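Side-chain contacts in putative metal-dependent phosphoesterase (Bifidobacterium adolescentis, PDB 3O0F), which hydrolyses phosphoesters with the help of bound iron and zinc ions, and may, like relatives in the PHP family, act as a 5'-3' exonuclease: residues I17-V22 with R31-Q36; E35-L40 with N269-N274; K115-R120 with I144-I149. All blocks are in the same frame, centred on the assembly; numbering follows the deposited sequence. Where two conformers were deposited one is given.

Interactions 1 and 2 adjoin, their centres about 8 Å apart. Both use helix 30-39, share Glu-35 and Gln-36, and touch where Leu-271 CD1 comes 3.6 Å from Leu-33 CD1. Interaction 1 ties that helix to strand 15-19, an outermost strand of the mixed sheet; interaction 2 ties it to a loop 229 residues later, after strand 255-258. Interaction 3 opens after interaction 1 closes and is nested within the loop of interaction 2; its centre lies about 24 and 29 Å from theirs, and its nearest atoms to interaction 1 are about 5 Å away. It joins helices 97-124 and 146-155 beside the nucleotide phosphate, whereas interaction 1 carries metal ligands of the same active site.

Interaction 1 (I17-V22 with R31-Q36); sequences IHCHTV and RTLVEQ. With FE (Fe (III) ion), chain E; EDO (1,2-ethanediol), chain G.
Strand 15-19 and helix 30-39 are the first two elements of a beta-alpha-beta unit completed by strand 44-47, and Cys-19 and Leu-33 make the main contact between them. The helix side chain reaches the strand with both methyl groups: Leu-33 CD1 lies 3.6 Å from Cys-19 CB, and Leu-33 CD2 is 3.9 Å from that same CB. The sulfur joins in, Cys-19 SG standing 3.8 Å from Leu-33 CD1. Leu-33 carries its CG anti to the backbone N (chi1 165°), and this aims the fork of the side chain at the strand. Further along, Thr-21 adds a looser contact, its CG2 4.1 Å from Leu-33 CD2, with the two side chains crossing at about a right angle. The threonine keeps its polar branch for its own loop, where OG1 is hydrogen-bonded to Phe-23 N. Val-45 of strand 44-47 touches both Cys-19 and Leu-33.

Alternation along the chain separates this apolar side from the metal side. While Cys-19 points at the helix, His-20 points away from it and binds an iron(III) ion through NE2 at 2.3 Å. The preceding histidine supplies a second ligand, His-18 NE2 at 2.2 Å from the iron. Glu-75, Asp-261 and a water also coordinate the ion, and His-18 ND1 is hydrogen-bonded to Glu-231 OE2, a second-shell partner that can fix the rotation of the ring. No hydrogen bond joins the two segments, and all three touching residues are buried. The chemistry therefore implies a division of labour: dispersion contacts seat the strand against its helix, while the nitrogen ligands on the flanking residues face the metal.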
loop_
_atom_site.group_PDB
_atom_site.type_symbol
_atom_site.label_atom_id
_atom_site.label_comp_id
_atom_site.label_asym_id
_atom_site.label_seq_id
_atom_site.Cartn_x
_atom_site.Cartn_y
_atom_site.Cartn_z
ATOM N N ILE A 17 2.560 -4.125 9.347
ATOM C CA ILE A 17 2.617 -4.826 8.048
ATOM C C ILE A 17 2.239 -3.959 6.841
ATOM O O ILE A 17 1.964 -4.468 5.764
ATOM C CB ILE A 17 1.833 -6.172 8.062
ATOM C CG1 ILE A 17 0.331 -5.960 8.094
ATOM C CG2 ILE A 17 2.293 -7.041 9.216
ATOM C CD1 ILE A 17 -0.426 -7.253 8.052
ATOM N N HIS A 18 2.215 -2.643 7.038
ATOM C CA HIS A 18 1.819 -1.704 5.994
ATOM C C HIS A 18 2.818 -0.530 5.897
ATOM O O HIS A 18 2.563 0.545 6.443
ATOM C CB HIS A 18 0.435 -1.190 6.331
ATOM C CG HIS A 18 -0.280 -0.560 5.186
ATOM N ND1 HIS A 18 -1.660 -0.414 5.166
ATOM C CD2 HIS A 18 0.185 -0.000 4.041
ATOM C CE1 HIS A 18 -2.005 0.180 4.034
ATOM N NE2 HIS A 18 -0.907 0.440 3.340
ATOM N N CYS A 19 3.940 -0.746 5.216
ATOM C CA CYS A 19 5.044 0.233 5.169
ATOM C C CYS A 19 5.534 0.374 3.725
ATOM O O CYS A 19 5.707 -0.636 3.032
ATOM C CB CYS A 19 6.201 -0.186 6.064
ATOM S SG CYS A 19 5.732 -0.566 7.757
ATOM N N HIS A 20 5.695 1.628 3.277
ATOM C CA HIS A 20 6.145 1.978 1.933
ATOM C C HIS A 20 7.575 2.542 1.931
ATOM O O HIS A 20 7.995 3.165 2.905
ATOM C CB HIS A 20 5.187 3.009 1.344
ATOM C CG HIS A 20 3.799 2.495 1.175
ATOM N ND1 HIS A 20 3.332 2.001 -0.008
ATOM C CD2 HIS A 20 2.776 2.380 2.058
ATOM C CE1 HIS A 20 2.087 1.593 0.143
ATOM N NE2 HIS A 20 1.731 1.798 1.389
ATOM N N THR A 21 8.280 2.363 0.809
ATOM C CA THR A 21 9.659 2.744 0.664
ATOM C C THR A 21 9.842 3.525 -0.619
ATOM O O THR A 21 8.896 3.753 -1.357
ATOM C CB THR A 21 10.595 1.482 0.637
ATOM O OG1 THR A 21 10.519 0.825 -0.643
ATOM C CG2 THR A 21 10.245 0.508 1.822
ATOM N N VAL A 22 11.070 3.882 -0.904
ATOM C CA VAL A 22 11.445 4.468 -2.200
ATOM C C VAL A 22 11.102 3.637 -3.443
ATOM O O VAL A 22 11.029 4.192 -4.526
ATOM C CB VAL A 22 13.008 4.782 -2.261
ATOM C CG1 VAL A 22 13.362 5.947 -1.325
ATOM C CG2 VAL A 22 13.843 3.550 -1.980
ATOM N N ARG A 31 16.220 -1.109 3.953
ATOM C CA ARG A 31 17.140 -1.222 5.072
ATOM C C ARG A 31 16.769 -0.254 6.223
ATOM O O ARG A 31 16.716 -0.667 7.373
ATOM C CB ARG A 31 18.585 -0.969 4.625
ATOM C CG ARG A 31 19.602 -1.054 5.758
ATOM C CD ARG A 31 21.038 -1.309 5.222
ATOM N NE ARG A 31 21.958 -1.688 6.306
ATOM C CZ ARG A 31 22.270 -2.939 6.683
ATOM N NH1 ARG A 31 21.752 -4.010 6.081
ATOM N NH2 ARG A 31 23.122 -3.120 7.685
ATOM N N THR A 32 16.473 0.986 5.897
ATOM C CA THR A 32 16.065 1.969 6.931
ATOM C C THR A 32 14.777 1.516 7.634
ATOM O O THR A 32 14.680 1.565 8.872
ATOM C CB THR A 32 15.953 3.357 6.352
ATOM O OG1 THR A 32 17.269 3.758 5.963
ATOM C CG2 THR A 32 15.366 4.376 7.387
ATOM N N LEU A 33 13.824 1.011 6.851
ATOM C CA LEU A 33 12.602 0.494 7.423
ATOM C C LEU A 33 12.863 -0.596 8.456
ATOM O O LEU A 33 12.325 -0.539 9.559
ATOM C CB LEU A 33 11.667 -0.007 6.314
ATOM C CG LEU A 33 10.476 -0.905 6.720
ATOM C CD1 LEU A 33 9.471 -0.118 7.603
ATOM C CD2 LEU A 33 9.821 -1.407 5.479
ATOM N N VAL A 34 13.715 -1.560 8.122
ATOM C CA VAL A 34 13.992 -2.681 9.006
ATOM C C VAL A 34 14.738 -2.267 10.254
ATOM O O VAL A 34 14.394 -2.699 11.358
ATOM C CB VAL A 34 14.756 -3.843 8.248
ATOM C CG1 VAL A 34 15.266 -4.874 9.232
ATOM C CG2 VAL A 34 13.854 -4.427 7.130
ATOM N N GLU A 35 15.752 -1.426 10.071
ATOM C CA GLU A 35 16.550 -0.875 11.165
ATOM C C GLU A 35 15.670 -0.102 12.145
ATOM O O GLU A 35 15.755 -0.296 13.347
ATOM C CB GLU A 35 17.609 0.092 10.606
ATOM C CG GLU A 35 18.320 0.949 11.690
ATOM C CD GLU A 35 18.382 2.455 11.356
ATOM O OE1 GLU A 35 17.890 2.899 10.295
ATOM O OE2 GLU A 35 18.921 3.211 12.171
ATOM N N GLN A 36 14.824 0.767 11.614
ATOM C CA GLN A 36 13.939 1.567 12.468
ATOM C C GLN A 36 12.866 0.719 13.161
ATOM O O GLN A 36 12.618 0.906 14.346
ATOM C CB GLN A 36 13.310 2.707 11.693
ATOM C CG GLN A 36 14.360 3.778 11.275
ATOM C CD GLN A 36 13.696 5.004 10.611
ATOM O OE1 GLN A 36 12.513 4.979 10.292
ATOM N NE2 GLN A 36 14.466 6.085 10.432
HETATM FE FE FE E . -0.493 2.061 1.898
HETATM C C1 EDO G . 9.246 6.672 12.180
HETATM O O1 EDO G . 7.910 7.102 11.752
HETATM C C2 EDO G . 10.387 7.554 11.670
HETATM O O2 EDO G . 10.692 7.321 10.268
HETATM O O HOH W 1 -2.500 2.551 2.155
#

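Interaction 2 (E35-L40 with N269-N274); sequences EQARKL and NGLGEN. With EDO (1,2-ethanediol), chain G.
Leu-271 reaches from its loop to helix 30-39, and one methyl group makes the tightly packed part of the contact, against the buried Ala-37. Its CD2 sits 3.6 Å from Gln-36 CB and equally close to the backbone, 3.6 Å from Ala-37 N, so the methyl rests on the helix surface itself. Ala-37 CB is farther from Leu-271 CD2, at 4.3 Å. The reach follows from the first torsion of Leu-271, which holds CG anti to the backbone N (chi1 -175°) and extends the branch toward the helix. The same leucine also touches Cys-19 and Asp-16 of strand 15-19.

The solvent side lies at the helix end, where Leu-40 is exposed. Its CD1 meets Leu-271 CB at 3.8 Å, the two leucine side chains crossing obliquely, and lies 3.6 Å from Leu-271 O. No direct hydrogen bond links the segments, but a 1,2-ethanediol molecule, probably from the crystallisation liquor, bridges them: Leu-271 N donates to its O1 over 2.8 Å, nearly straight at 173°, and its O2 donates to Gln-36 OE1. With an alanine at Gln-36 the amide oxygen that receives the diol's O2 is gone, and the diol-mediated link to Leu-271 N would probably be lost, leaving the CB contact alone.

The loop owes its shape to a type II beta turn from Gly-270 to Glu-273, closed by Glu-273 N to Gly-270 O at 3.0 Å. Gly-272 has a positive phi (82°), as usual for the third residue of such a turn, and a side chain there would jam against the preceding carbonyl. Glu-273 OE1 also accepts a bond from Gly-270 N, met from above the carboxylate plane, and forms a salt bridge with Arg-235. Leu-271, at the second position, is thus the turn's apolar anchor on a helix of the PHP domain.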
loop_
_atom_site.group_PDB
_atom_site.type_symbol
_atom_site.label_atom_id
_atom_site.label_comp_id
_atom_site.label_asym_id
_atom_site.label_seq_id
_atom_site.Cartn_x
_atom_site.Cartn_y
_atom_site.Cartn_z
ATOM N N GLU A 35 15.752 -1.426 10.071
ATOM C CA GLU A 35 16.550 -0.875 11.165
ATOM C C GLU A 35 15.670 -0.102 12.145
ATOM O O GLU A 35 15.755 -0.296 13.347
ATOM C CB GLU A 35 17.609 0.092 10.606
ATOM C CG GLU A 35 18.320 0.949 11.690
ATOM C CD GLU A 35 18.382 2.455 11.356
ATOM O OE1 GLU A 35 17.890 2.899 10.295
ATOM O OE2 GLU A 35 18.921 3.211 12.171
ATOM N N GLN A 36 14.824 0.767 11.614
ATOM C CA GLN A 36 13.939 1.567 12.468
ATOM C C GLN A 36 12.866 0.719 13.161
ATOM O O GLN A 36 12.618 0.906 14.346
ATOM C CB GLN A 36 13.310 2.707 11.693
ATOM C CG GLN A 36 14.360 3.778 11.275
ATOM C CD GLN A 36 13.696 5.004 10.611
ATOM O OE1 GLN A 36 12.513 4.979 10.292
ATOM N NE2 GLN A 36 14.466 6.085 10.432
ATOM N N ALA A 37 12.271 -0.223 12.441
ATOM C CA ALA A 37 11.267 -1.097 13.027
ATOM C C ALA A 37 11.838 -1.869 14.227
ATOM O O ALA A 37 11.177 -1.994 15.248
ATOM C CB ALA A 37 10.681 -2.070 11.963
ATOM N N ARG A 38 13.068 -2.380 14.110
ATOM C CA ARG A 38 13.708 -3.038 15.234
ATOM C C ARG A 38 13.921 -2.110 16.407
ATOM O O ARG A 38 13.570 -2.454 17.572
ATOM C CB ARG A 38 15.035 -3.688 14.840
ATOM C CG ARG A 38 15.496 -4.728 15.907
ATOM C CD ARG A 38 16.828 -5.391 15.557
ATOM N NE ARG A 38 17.531 -5.837 16.768
ATOM C CZ ARG A 38 17.169 -6.875 17.515
ATOM N NH1 ARG A 38 16.113 -7.610 17.185
ATOM N NH2 ARG A 38 17.861 -7.182 18.601
ATOM N N LYS A 39 14.472 -0.928 16.112
ATOM C CA LYS A 39 14.719 0.121 17.134
ATOM C C LYS A 39 13.461 0.544 17.892
ATOM O O LYS A 39 13.521 0.869 19.061
ATOM C CB LYS A 39 15.409 1.342 16.510
ATOM C CG LYS A 39 16.878 1.093 16.262
ATOM C CD LYS A 39 17.476 2.208 15.420
ATOM C CE LYS A 39 18.946 2.008 15.221
ATOM N NZ LYS A 39 19.577 3.239 14.594
ATOM N N LEU A 40 12.313 0.451 17.256
ATOM C CA LEU A 40 11.048 0.841 17.885
ATOM C C LEU A 40 10.437 -0.311 18.669
ATOM O O LEU A 40 9.376 -0.174 19.219
ATOM C CB LEU A 40 10.072 1.318 16.824
ATOM C CG LEU A 40 10.477 2.602 16.130
ATOM C CD1 LEU A 40 9.478 2.999 15.038
ATOM C CD2 LEU A 40 10.620 3.726 17.126
ATOM N N ASN A 269 2.217 9.742 9.155
ATOM C CA ASN A 269 2.053 8.375 9.766
ATOM C C ASN A 269 3.373 7.880 10.389
ATOM O O ASN A 269 4.420 7.846 9.724
ATOM C CB ASN A 269 1.556 7.364 8.705
ATOM C CG ASN A 269 0.247 7.750 8.129
ATOM O OD1 ASN A 269 0.032 8.937 7.841
ATOM N ND2 ASN A 269 -0.656 6.802 7.968
ATOM N N GLY A 270 3.333 7.567 11.679
ATOM C CA GLY A 270 4.490 7.040 12.397
ATOM C C GLY A 270 4.656 5.543 12.275
ATOM O O GLY A 270 3.690 4.793 12.390
ATOM N N LEU A 271 5.901 5.109 12.077
ATOM C CA LEU A 271 6.215 3.708 11.932
ATOM C C LEU A 271 5.756 3.082 13.209
ATOM O O LEU A 271 6.018 3.617 14.283
ATOM C CB LEU A 271 7.720 3.463 11.748
ATOM C CG LEU A 271 8.225 2.034 11.457
ATOM C CD1 LEU A 271 7.555 1.437 10.241
ATOM C CD2 LEU A 271 9.771 2.111 11.238
ATOM N N GLY A 272 5.000 2.009 13.095
ATOM C CA GLY A 272 4.531 1.316 14.277
ATOM C C GLY A 272 3.314 1.859 14.967
ATOM O O GLY A 272 2.919 1.315 15.995
ATOM N N GLU A 273 2.677 2.891 14.426
ATOM C CA GLU A 273 1.538 3.524 15.128
ATOM C C GLU A 273 0.307 2.622 15.217
ATOM O O GLU A 273 -0.559 2.861 16.039
ATOM C CB GLU A 273 1.121 4.842 14.456
ATOM C CG GLU A 273 0.350 4.711 13.157
ATOM C CD GLU A 273 0.020 6.076 12.481
ATOM O OE1 GLU A 273 0.601 7.122 12.875
ATOM O OE2 GLU A 273 -0.778 6.084 11.509
ATOM N N ASN A 274 0.184 1.656 14.310
ATOM C CA ASN A 274 -0.829 0.598 14.432
ATOM C C ASN A 274 -0.185 -0.700 14.012
ATOM O O ASN A 274 0.765 -0.720 13.183
ATOM C CB ASN A 274 -2.093 0.861 13.552
ATOM C CG ASN A 274 -3.063 1.831 14.185
ATOM O OD1 ASN A 274 -3.311 2.935 13.642
ATOM N ND2 ASN A 274 -3.635 1.443 15.334
HETATM C C1 EDO G . 9.246 6.672 12.180
HETATM O O1 EDO G . 7.910 7.102 11.752
HETATM C C2 EDO G . 10.387 7.554 11.670
HETATM O O2 EDO G . 10.692 7.321 10.268
#

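Interaction 3 (K115-R120 with I144-I149); sequences KRMVER and IGRPHI. With AMP (adenosine monophosphate), chain B.
Arg-146 touches selenomethionine Met-117 and the AMP phosphate from the same side chain. Its CG lies 3.9 Å from Met-117 SE, and the two chains cross at a slant. Beyond CG the arginine bends at chi2 and chi3 (147° and 65°), bringing the guanidinium edge to the nucleotide: NH1 donates to AMP O3P over 2.7 Å, with O3P in the guanidinium plane and the bond nearly straight at 173°. Arg-146 N holds a second phosphate oxygen, O2P, at 2.9 Å. The phosphate is thus gripped by backbone and side chain of one residue.

Outside this shell, Ile-149 seats the helix. Its CD1 is 3.8 Å from both Met-117 CB and Val-118 CG2, with the valine and isoleucine side chains sliding past each other in opposite directions. Gly-145 N donates to His-148 ND1 at 3.2 Å, tying Gly-145 back to His-148 of the helix, and a side chain on Gly-145 would collide with AMP O2P. Arg-146 NH2 is held by Val-170 O, while Arg-113 and Arg-110 add further hydrogen bonds to AMP.

The contact lies between helices 97-124 and 146-155. Trp-129 and Val-132 of helix 129-133 pack on Val-118, and Phe-166 of helix 162-166 touches Arg-146 and Pro-147.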
loop_
_atom_site.group_PDB
_atom_site.type_symbol
_atom_site.label_atom_id
_atom_site.label_comp_id
_atom_site.label_asym_id
_atom_site.label_seq_id
_atom_site.Cartn_x
_atom_site.Cartn_y
_atom_site.Cartn_z
ATOM N N LYS A 115 2.449 11.014 -16.364
ATOM C CA LYS A 115 3.007 11.898 -17.388
ATOM C C LYS A 115 1.939 12.865 -17.907
ATOM O O LYS A 115 2.190 14.046 -18.034
ATOM C CB LYS A 115 3.545 11.102 -18.573
ATOM C CG LYS A 115 4.887 10.463 -18.372
ATOM C CD LYS A 115 5.330 9.714 -19.650
ATOM C CE LYS A 115 6.818 9.356 -19.624
ATOM N NZ LYS A 115 7.124 8.178 -20.491
ATOM N N ARG A 116 0.741 12.365 -18.197
ATOM C CA ARG A 116 -0.302 13.228 -18.785
ATOM C C ARG A 116 -0.739 14.265 -17.768
ATOM O O ARG A 116 -0.971 15.400 -18.123
ATOM C CB ARG A 116 -1.498 12.424 -19.316
ATOM C CG ARG A 116 -1.279 11.871 -20.750
ATOM C CD ARG A 116 -2.474 11.067 -21.293
ATOM N NE ARG A 116 -2.637 9.789 -20.583
ATOM C CZ ARG A 116 -3.788 9.300 -20.099
ATOM N NH1 ARG A 116 -4.939 9.965 -20.268
ATOM N NH2 ARG A 116 -3.790 8.122 -19.447
HETATM N N MSE A 117 -0.787 13.879 -16.494
HETATM C CA MSE A 117 -1.037 14.833 -15.413
HETATM C C MSE A 117 0.009 15.909 -15.314
HETATM O O MSE A 117 -0.340 17.054 -15.093
HETATM C CB MSE A 117 -1.124 14.127 -14.073
HETATM C CG MSE A 117 -2.453 13.492 -13.856
HETATM SE SE MSE A 117 -2.706 12.936 -12.021
HETATM C CE MSE A 117 -2.434 14.629 -11.022
ATOM N N VAL A 118 1.295 15.543 -15.436
ATOM C CA VAL A 118 2.360 16.531 -15.359
ATOM C C VAL A 118 2.287 17.452 -16.606
ATOM O O VAL A 118 2.513 18.650 -16.507
ATOM C CB VAL A 118 3.750 15.871 -15.162
ATOM C CG1 VAL A 118 4.832 16.925 -15.121
ATOM C CG2 VAL A 118 3.782 15.068 -13.875
ATOM N N GLU A 119 1.919 16.902 -17.769
ATOM C CA GLU A 119 1.830 17.719 -18.985
ATOM C C GLU A 119 0.835 18.862 -18.707
ATOM O O GLU A 119 1.127 20.009 -19.022
ATOM C CB GLU A 119 1.402 16.885 -20.216
ATOM C CG GLU A 119 1.762 17.534 -21.573
ATOM N N ARG A 120 -0.305 18.548 -18.070
ATOM C CA ARG A 120 -1.352 19.547 -17.786
ATOM C C ARG A 120 -0.899 20.509 -16.700
ATOM O O ARG A 120 -1.004 21.731 -16.835
ATOM C CB ARG A 120 -2.641 18.861 -17.306
ATOM C CG ARG A 120 -3.322 17.968 -18.326
ATOM C CD ARG A 120 -4.501 17.266 -17.674
ATOM N NE ARG A 120 -5.262 16.414 -18.588
ATOM C CZ ARG A 120 -6.420 15.843 -18.262
ATOM N NH1 ARG A 120 -6.953 16.033 -17.050
ATOM N NH2 ARG A 120 -7.049 15.080 -19.148
ATOM N N ILE A 144 5.494 4.737 -9.880
ATOM C CA ILE A 144 5.247 6.172 -9.872
ATOM C C ILE A 144 3.766 6.496 -9.645
ATOM O O ILE A 144 2.878 5.732 -10.011
ATOM C CB ILE A 144 5.641 6.762 -11.219
ATOM C CG1 ILE A 144 5.942 8.268 -11.107
ATOM C CG2 ILE A 144 4.514 6.500 -12.239
ATOM C CD1 ILE A 144 6.642 8.867 -12.356
ATOM N N GLY A 145 3.491 7.663 -9.089
ATOM C CA GLY A 145 2.120 8.118 -8.987
ATOM C C GLY A 145 2.072 9.567 -8.566
ATOM O O GLY A 145 3.055 10.295 -8.699
ATOM N N ARG A 146 0.919 9.986 -8.047
ATOM C CA ARG A 146 0.752 11.382 -7.591
ATOM C C ARG A 146 1.725 11.848 -6.511
ATOM O O ARG A 146 2.107 13.023 -6.518
ATOM C CB ARG A 146 -0.705 11.660 -7.206
ATOM C CG ARG A 146 -1.624 11.784 -8.434
ATOM C CD ARG A 146 -2.998 11.267 -8.130
ATOM N NE ARG A 146 -3.683 12.053 -7.136
ATOM C CZ ARG A 146 -4.490 11.589 -6.185
ATOM N NH1 ARG A 146 -4.712 10.301 -6.012
ATOM N NH2 ARG A 146 -5.053 12.452 -5.354
ATOM N N PRO A 147 2.133 10.976 -5.568
ATOM C CA PRO A 147 3.094 11.479 -4.583
ATOM C C PRO A 147 4.382 12.069 -5.141
ATOM O O PRO A 147 4.903 13.001 -4.556
ATOM C CB PRO A 147 3.415 10.240 -3.745
ATOM C CG PRO A 147 2.174 9.476 -3.768
ATOM C CD PRO A 147 1.672 9.619 -5.196
ATOM N N HIS A 148 4.880 11.520 -6.246
ATOM C CA HIS A 148 6.058 12.018 -6.900
ATOM C C HIS A 148 5.822 13.364 -7.576
ATOM O O HIS A 148 6.715 14.188 -7.597
ATOM C CB HIS A 148 6.609 10.983 -7.896
ATOM C CG HIS A 148 6.865 9.653 -7.261
ATOM N ND1 HIS A 148 5.935 8.642 -7.268
ATOM C CD2 HIS A 148 7.905 9.203 -6.526
ATOM C CE1 HIS A 148 6.390 7.624 -6.562
ATOM N NE2 HIS A 148 7.601 7.930 -6.128
ATOM N N ILE A 149 4.627 13.575 -8.118
ATOM C CA ILE A 149 4.209 14.896 -8.558
ATOM C C ILE A 149 4.161 15.864 -7.371
ATOM O O ILE A 149 4.706 16.963 -7.441
ATOM C CB ILE A 149 2.809 14.919 -9.234
ATOM C CG1 ILE A 149 2.712 13.929 -10.398
ATOM C CG2 ILE A 149 2.487 16.351 -9.738
ATOM C CD1 ILE A 149 1.364 13.988 -11.156
HETATM P P AMP B . -2.178 7.663 -7.045
HETATM O O1P AMP B . -2.352 6.214 -6.769
HETATM O O2P AMP B . -1.039 7.858 -8.012
HETATM O O3P AMP B . -3.460 8.403 -7.431
HETATM O "O5'" AMP B . -1.685 8.327 -5.669
HETATM C "C5'" AMP B . -2.554 8.388 -4.566
HETATM C "C4'" AMP B . -1.792 7.867 -3.386
HETATM O "O4'" AMP B . -0.859 8.844 -2.849
HETATM C "C3'" AMP B . -2.744 7.475 -2.260
HETATM O "O3'" AMP B . -2.795 6.056 -2.182
HETATM C "C2'" AMP B . -1.966 8.040 -1.084
HETATM O "O2'" AMP B . -2.362 7.911 0.282
HETATM C "C1'" AMP B . -0.553 8.380 -1.535
HETATM N N9 AMP B . 0.103 9.387 -0.681
HETATM C C8 AMP B . 1.388 9.351 -0.319
HETATM N N7 AMP B . 1.686 10.417 0.453
HETATM C C5 AMP B . 0.573 11.155 0.593
HETATM C C6 AMP B . 0.198 12.399 1.284
HETATM N N6 AMP B . 1.107 13.111 2.026
HETATM N N1 AMP B . -1.076 12.816 1.139
HETATM C C2 AMP B . -2.001 12.157 0.418
HETATM N N3 AMP B . -1.728 11.015 -0.228
HETATM C C4 AMP B . -0.481 10.472 -0.168
#